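Local coordinates for protein GH3 beta-N-acetylglucosaminidase (PDB 6K5J) that hydrolyses terminal beta-linked N-acetylglucosamine residues, as a family 3 glycoside hydrolase whose N-terminal part belongs to the TIM-barrel group, at residues G380-D385 and T498-Y503; L513-V516 and Q520-V523. All coordinates share one frame; numbering follows the deposited sequence.

Contact 1. Residues G380-D385 and T498-Y503; sequences GEFTLD and TFFAAY
Phe382 and Phe500 form a T-shaped (edge-to-face) aromatic pair. Phe382 offers its face and Phe500 its edge. The two ring planes stand at 79°, and the centroids lie 4.9 Å apart. CZ of Phe500 is the leading atom. It sits 3.4 Å above the Phe382 ring plane, over the centre of the ring. Its nearest atom there is CE1 of Phe382, at 3.5 Å. Phe500 CE1 and CE2 reach less closely, so the contact is centred on the far end of the Phe500 ring.

Phe382 CG lies between its backbone N and carbonyl carbon (chi1 57°). This swings the ring toward strand 499-501, and chi2 of 78° turns its face to Phe500. Thr498 adds a smaller apolar touch near the root of the same side chain. Its methyl CG2 meets CB of Phe382 at 3.8 Å and comes to the ring obliquely.

The opposite face of the Phe382 ring is met by Glu381. The glutamate side chain curls back until OE2 lies over the ring centre, 4.1 Å from the plane. OE2 also accepts a hydrogen bond of 3.0 Å from Phe382 N, which reaches it from above the carboxylate plane. That bond probably helps hold the carboxylate against a ring face that is not an electrostatically favourable place for an anion.

The loop 380-385 follows strand 374-377 and leads to strand 390-396. In a mixed six-stranded sheet, strand 499-501 lies between outermost strand 374-377, its antiparallel neighbour, and parallel strand 478-483. Leu375 touches both phenylalanines. Val516 of helix 507-517 also packs on both rings, and Leu517 adds to the cover over Phe500. A backbone hydrogen bond between Leu384 and Leu517 ties the loop to the end of that helix. Loop and helix thus pack on the sheet of an alpha/beta domain.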
loop_
_atom_site.group_PDB
_atom_site.type_symbol
_atom_site.label_atom_id
_atom_site.label_comp_id
_atom_site.label_asym_id
_atom_site.label_seq_id
_atom_site.Cartn_x
_atom_site.Cartn_y
_atom_site.Cartn_z
ATOM N N GLY A 380 9.311 -32.911 7.181
ATOM C CA GLY A 380 8.599 -34.094 6.744
ATOM C C GLY A 380 7.174 -33.742 6.388
ATOM O O GLY A 380 6.909 -32.614 5.966
ATOM N N GLU A 381 6.246 -34.675 6.559
ATOM C CA GLU A 381 4.869 -34.409 6.173
ATOM C C GLU A 381 4.229 -33.409 7.125
ATOM O O GLU A 381 4.502 -33.404 8.328
ATOM C CB GLU A 381 4.060 -35.707 6.124
ATOM C CG GLU A 381 2.914 -35.666 5.108
ATOM C CD GLU A 381 3.261 -34.848 3.862
ATOM O OE1 GLU A 381 3.914 -35.405 2.944
ATOM O OE2 GLU A 381 2.890 -33.643 3.810
ATOM N N PHE A 382 3.394 -32.537 6.566
ATOM C CA PHE A 382 2.695 -31.529 7.346
ATOM C C PHE A 382 1.190 -31.518 7.124
ATOM O O PHE A 382 0.489 -30.816 7.855
ATOM C CB PHE A 382 3.233 -30.129 7.018
ATOM C CG PHE A 382 3.136 -29.789 5.559
ATOM C CD1 PHE A 382 1.927 -29.400 5.003
ATOM C CD2 PHE A 382 4.244 -29.892 4.738
ATOM C CE1 PHE A 382 1.828 -29.106 3.655
ATOM C CE2 PHE A 382 4.152 -29.601 3.394
ATOM C CZ PHE A 382 2.943 -29.204 2.848
ATOM N N THR A 383 0.673 -32.241 6.135
ATOM C CA THR A 383 -0.726 -32.068 5.766
ATOM C C THR A 383 -1.648 -32.490 6.906
ATOM O O THR A 383 -1.383 -33.461 7.622
ATOM C CB THR A 383 -1.044 -32.854 4.499
ATOM O OG1 THR A 383 -0.544 -34.185 4.625
ATOM C CG2 THR A 383 -0.390 -32.184 3.293
ATOM N N LEU A 384 -2.730 -31.735 7.079
ATOM C CA LEU A 384 -3.650 -31.963 8.185
ATOM C C LEU A 384 -4.350 -33.314 8.055
ATOM O O LEU A 384 -4.659 -33.770 6.952
ATOM C CB LEU A 384 -4.690 -30.843 8.236
ATOM C CG LEU A 384 -4.169 -29.430 8.520
ATOM C CD1 LEU A 384 -5.290 -28.416 8.332
ATOM C CD2 LEU A 384 -3.590 -29.329 9.917
ATOM N N ASP A 385 -4.608 -33.949 9.197
ATOM C CA ASP A 385 -5.391 -35.183 9.260
ATOM C C ASP A 385 -6.862 -34.807 9.426
ATOM O O ASP A 385 -7.270 -34.321 10.485
ATOM C CB ASP A 385 -4.889 -36.062 10.405
ATOM C CG ASP A 385 -5.630 -37.394 10.519
ATOM O OD1 ASP A 385 -6.702 -37.571 9.905
ATOM O OD2 ASP A 385 -5.126 -38.271 11.247
ATOM N N THR A 498 7.583 -26.279 11.098
ATOM C CA THR A 498 6.911 -26.122 9.811
ATOM C C THR A 498 6.408 -24.693 9.711
ATOM O O THR A 498 5.590 -24.270 10.534
ATOM C CB THR A 498 5.739 -27.100 9.672
ATOM O OG1 THR A 498 6.190 -28.427 9.967
ATOM C CG2 THR A 498 5.160 -27.060 8.262
ATOM N N PHE A 499 6.889 -23.956 8.705
ATOM C CA PHE A 499 6.577 -22.536 8.560
ATOM C C PHE A 499 6.241 -22.233 7.108
ATOM O O PHE A 499 7.052 -22.493 6.211
ATOM C CB PHE A 499 7.749 -21.661 9.029
ATOM C CG PHE A 499 7.456 -20.182 8.989
ATOM C CD1 PHE A 499 7.657 -19.454 7.819
ATOM C CD2 PHE A 499 6.972 -19.522 10.114
ATOM C CE1 PHE A 499 7.375 -18.083 7.766
ATOM C CE2 PHE A 499 6.693 -18.158 10.081
ATOM C CZ PHE A 499 6.905 -17.426 8.888
ATOM N N PHE A 500 5.064 -21.656 6.886
ATOM C CA PHE A 500 4.608 -21.197 5.580
ATOM C C PHE A 500 4.537 -19.676 5.570
ATOM O O PHE A 500 4.345 -19.044 6.610
ATOM C CB PHE A 500 3.212 -21.743 5.247
ATOM C CG PHE A 500 3.158 -23.231 5.050
ATOM C CD1 PHE A 500 2.950 -24.080 6.135
ATOM C CD2 PHE A 500 3.289 -23.784 3.775
ATOM C CE1 PHE A 500 2.887 -25.447 5.964
ATOM C CE2 PHE A 500 3.235 -25.155 3.596
ATOM C CZ PHE A 500 3.031 -25.992 4.694
ATOM N N ALA A 501 4.636 -19.089 4.373
ATOM C CA ALA A 501 4.358 -17.669 4.189
ATOM C C ALA A 501 3.192 -17.502 3.227
ATOM O O ALA A 501 3.201 -18.067 2.125
ATOM C CB ALA A 501 5.589 -16.907 3.670
ATOM N N ALA A 502 2.201 -16.709 3.635
ATOM C CA ALA A 502 1.121 -16.297 2.749
ATOM C C ALA A 502 1.162 -14.821 2.384
ATOM O O ALA A 502 0.437 -14.412 1.465
ATOM C CB ALA A 502 -0.249 -16.616 3.378
ATOM N N TYR A 503 1.959 -14.012 3.083
ATOM C CA TYR A 503 2.232 -12.601 2.787
ATOM C C TYR A 503 1.028 -11.684 2.985
ATOM O O TYR A 503 1.134 -10.473 2.716
ATOM C CB TYR A 503 2.787 -12.419 1.359
ATOM C CG TYR A 503 3.895 -13.400 1.045
ATOM C CD1 TYR A 503 5.192 -13.174 1.491
ATOM C CD2 TYR A 503 3.638 -14.580 0.341
ATOM C CE1 TYR A 503 6.212 -14.073 1.225
ATOM C CE2 TYR A 503 4.651 -15.490 0.078
ATOM C CZ TYR A 503 5.937 -15.222 0.516
ATOM O OH TYR A 503 6.956 -16.119 0.256
#

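Contact 2. Residues L513-V516 and Q520-V523; sequences LALV and QIAV
Leu515 O accepts two backbone hydrogen bonds from the chain that leaves the helix. Gln520 N lies 2.8 Å from it and comes in nearly along the C=O axis. Ile521 N is farther, 3.3 Å from Leu515 O, and reaches it from above the carbonyl plane. A water donates to both Val516 O and Ile521 O, at 2.7 Å from Val516 O, and so links the carbonyls of the helix end and the returning chain.

Side chains close around these bonds. Leu515 CD2 lies against the amide group of Gln520, 3.6 Å from CD. Gln520 NE2 is bonded to Thr518 OG1, which helps fix the amide. Ile521 CG1 stands between its own backbone N and carbonyl carbon (chi1 65°). From there it touches Leu515 CB and Val516 CG2, each at 3.7 Å. Val516 CG1 also faces Val523 CG1, but Val523 has two conformers and this touch is less certain.

The chain thus folds back over the C-terminal end of helix 507-517. The bond from Gln520 N back to Leu515 O has the 6-to-1 spacing of a Schellman motif, and the arrangement is consistent with such a C-cap.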
loop_
_atom_site.group_PDB
_atom_site.type_symbol
_atom_site.label_atom_id
_atom_site.label_comp_id
_atom_site.label_asym_id
_atom_site.label_seq_id
_atom_site.Cartn_x
_atom_site.Cartn_y
_atom_site.Cartn_z
ATOM N N LEU A 513 -3.885 -21.168 1.206
ATOM C CA LEU A 513 -3.201 -21.770 2.341
ATOM C C LEU A 513 -3.927 -23.020 2.818
ATOM O O LEU A 513 -3.293 -24.036 3.121
ATOM C CB LEU A 513 -3.085 -20.751 3.472
ATOM C CG LEU A 513 -2.506 -21.261 4.782
ATOM C CD1 LEU A 513 -1.064 -21.754 4.568
ATOM C CD2 LEU A 513 -2.555 -20.136 5.798
ATOM N N ALA A 514 -5.261 -22.962 2.901
ATOM C CA ALA A 514 -6.028 -24.141 3.292
ATOM C C ALA A 514 -5.809 -25.283 2.309
ATOM O O ALA A 514 -5.647 -26.440 2.717
ATOM C CB ALA A 514 -7.518 -23.798 3.386
ATOM N N LEU A 515 -5.799 -24.978 1.008
ATOM C CA LEU A 515 -5.591 -26.028 0.012
ATOM C C LEU A 515 -4.209 -26.663 0.152
ATOM O O LEU A 515 -4.046 -27.863 -0.079
ATOM C CB LEU A 515 -5.777 -25.468 -1.398
ATOM C CG LEU A 515 -7.191 -24.974 -1.746
ATOM C CD1 LEU A 515 -7.170 -24.168 -3.029
ATOM C CD2 LEU A 515 -8.176 -26.130 -1.873
ATOM N N VAL A 516 -3.197 -25.870 0.505
ATOM C CA VAL A 516 -1.863 -26.431 0.724
ATOM C C VAL A 516 -1.865 -27.348 1.943
ATOM O O VAL A 516 -1.388 -28.492 1.886
ATOM C CB VAL A 516 -0.826 -25.305 0.875
ATOM C CG1 VAL A 516 0.484 -25.856 1.477
ATOM C CG2 VAL A 516 -0.566 -24.634 -0.460
ATOM N N GLN A 520 -4.354 -30.494 -1.099
ATOM C CA GLN A 520 -5.070 -30.395 -2.363
ATOM C C GLN A 520 -4.222 -29.759 -3.460
ATOM O O GLN A 520 -4.369 -30.123 -4.634
ATOM C CB GLN A 520 -6.370 -29.611 -2.159
ATOM C CG GLN A 520 -7.351 -30.378 -1.266
ATOM C CD GLN A 520 -8.607 -29.593 -0.968
ATOM O OE1 GLN A 520 -9.494 -29.487 -1.820
ATOM N NE2 GLN A 520 -8.701 -29.043 0.247
ATOM N N ILE A 521 -3.343 -28.816 -3.112
ATOM C CA ILE A 521 -2.402 -28.250 -4.072
ATOM C C ILE A 521 -1.004 -28.311 -3.478
ATOM O O ILE A 521 -0.818 -28.403 -2.263
ATOM C CB ILE A 521 -2.754 -26.796 -4.470
ATOM C CG1 ILE A 521 -2.623 -25.849 -3.261
ATOM C CG2 ILE A 521 -4.176 -26.715 -5.051
ATOM C CD1 ILE A 521 -3.027 -24.364 -3.598
ATOM N N ALA A 522 -0.014 -28.280 -4.358
ATOM C CA ALA A 522 1.374 -28.240 -3.939
ATOM C C ALA A 522 1.816 -26.794 -3.750
ATOM O O ALA A 522 1.241 -25.864 -4.319
ATOM C CB ALA A 522 2.273 -28.922 -4.977
ATOM N N VAL A 523 2.867 -26.613 -2.953
ATOM C CA VAL A 523 3.427 -25.277 -2.793
ATOM C C VAL A 523 4.228 -24.926 -4.036
ATOM O O VAL A 523 5.028 -25.724 -4.539
ATOM C CB VAL A 523 4.292 -25.171 -1.526
ATOM C CG1 VAL A 523 3.477 -24.570 -0.377
ATOM C CG2 VAL A 523 4.861 -26.510 -1.143
HETATM O O HOH W 1 0.288 -29.605 0.026
#

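In the fold
Contact 1 is buried and contact 2 lies at the surface, with centres about 9 Å apart. Helix 507-517 follows strand 499-501 in the chain. Val516 is the main link between the two contacts; Val523 also packs on Phe500, though less certainly. Val516 CG1 lies 3.5 Å from Phe500 CE2, while Val516 O lies 3.7 Å from Phe382 CE1. Contact 1 brings together distant parts of the sequence through an aromatic pair and a small aliphatic touch, with no polar bond between the segments. Contact 2 is local: it closes a helix end with backbone bonds and a water, then adds aliphatic packing. Leu515 and Ile521 touch Glu370 of helix 359-372.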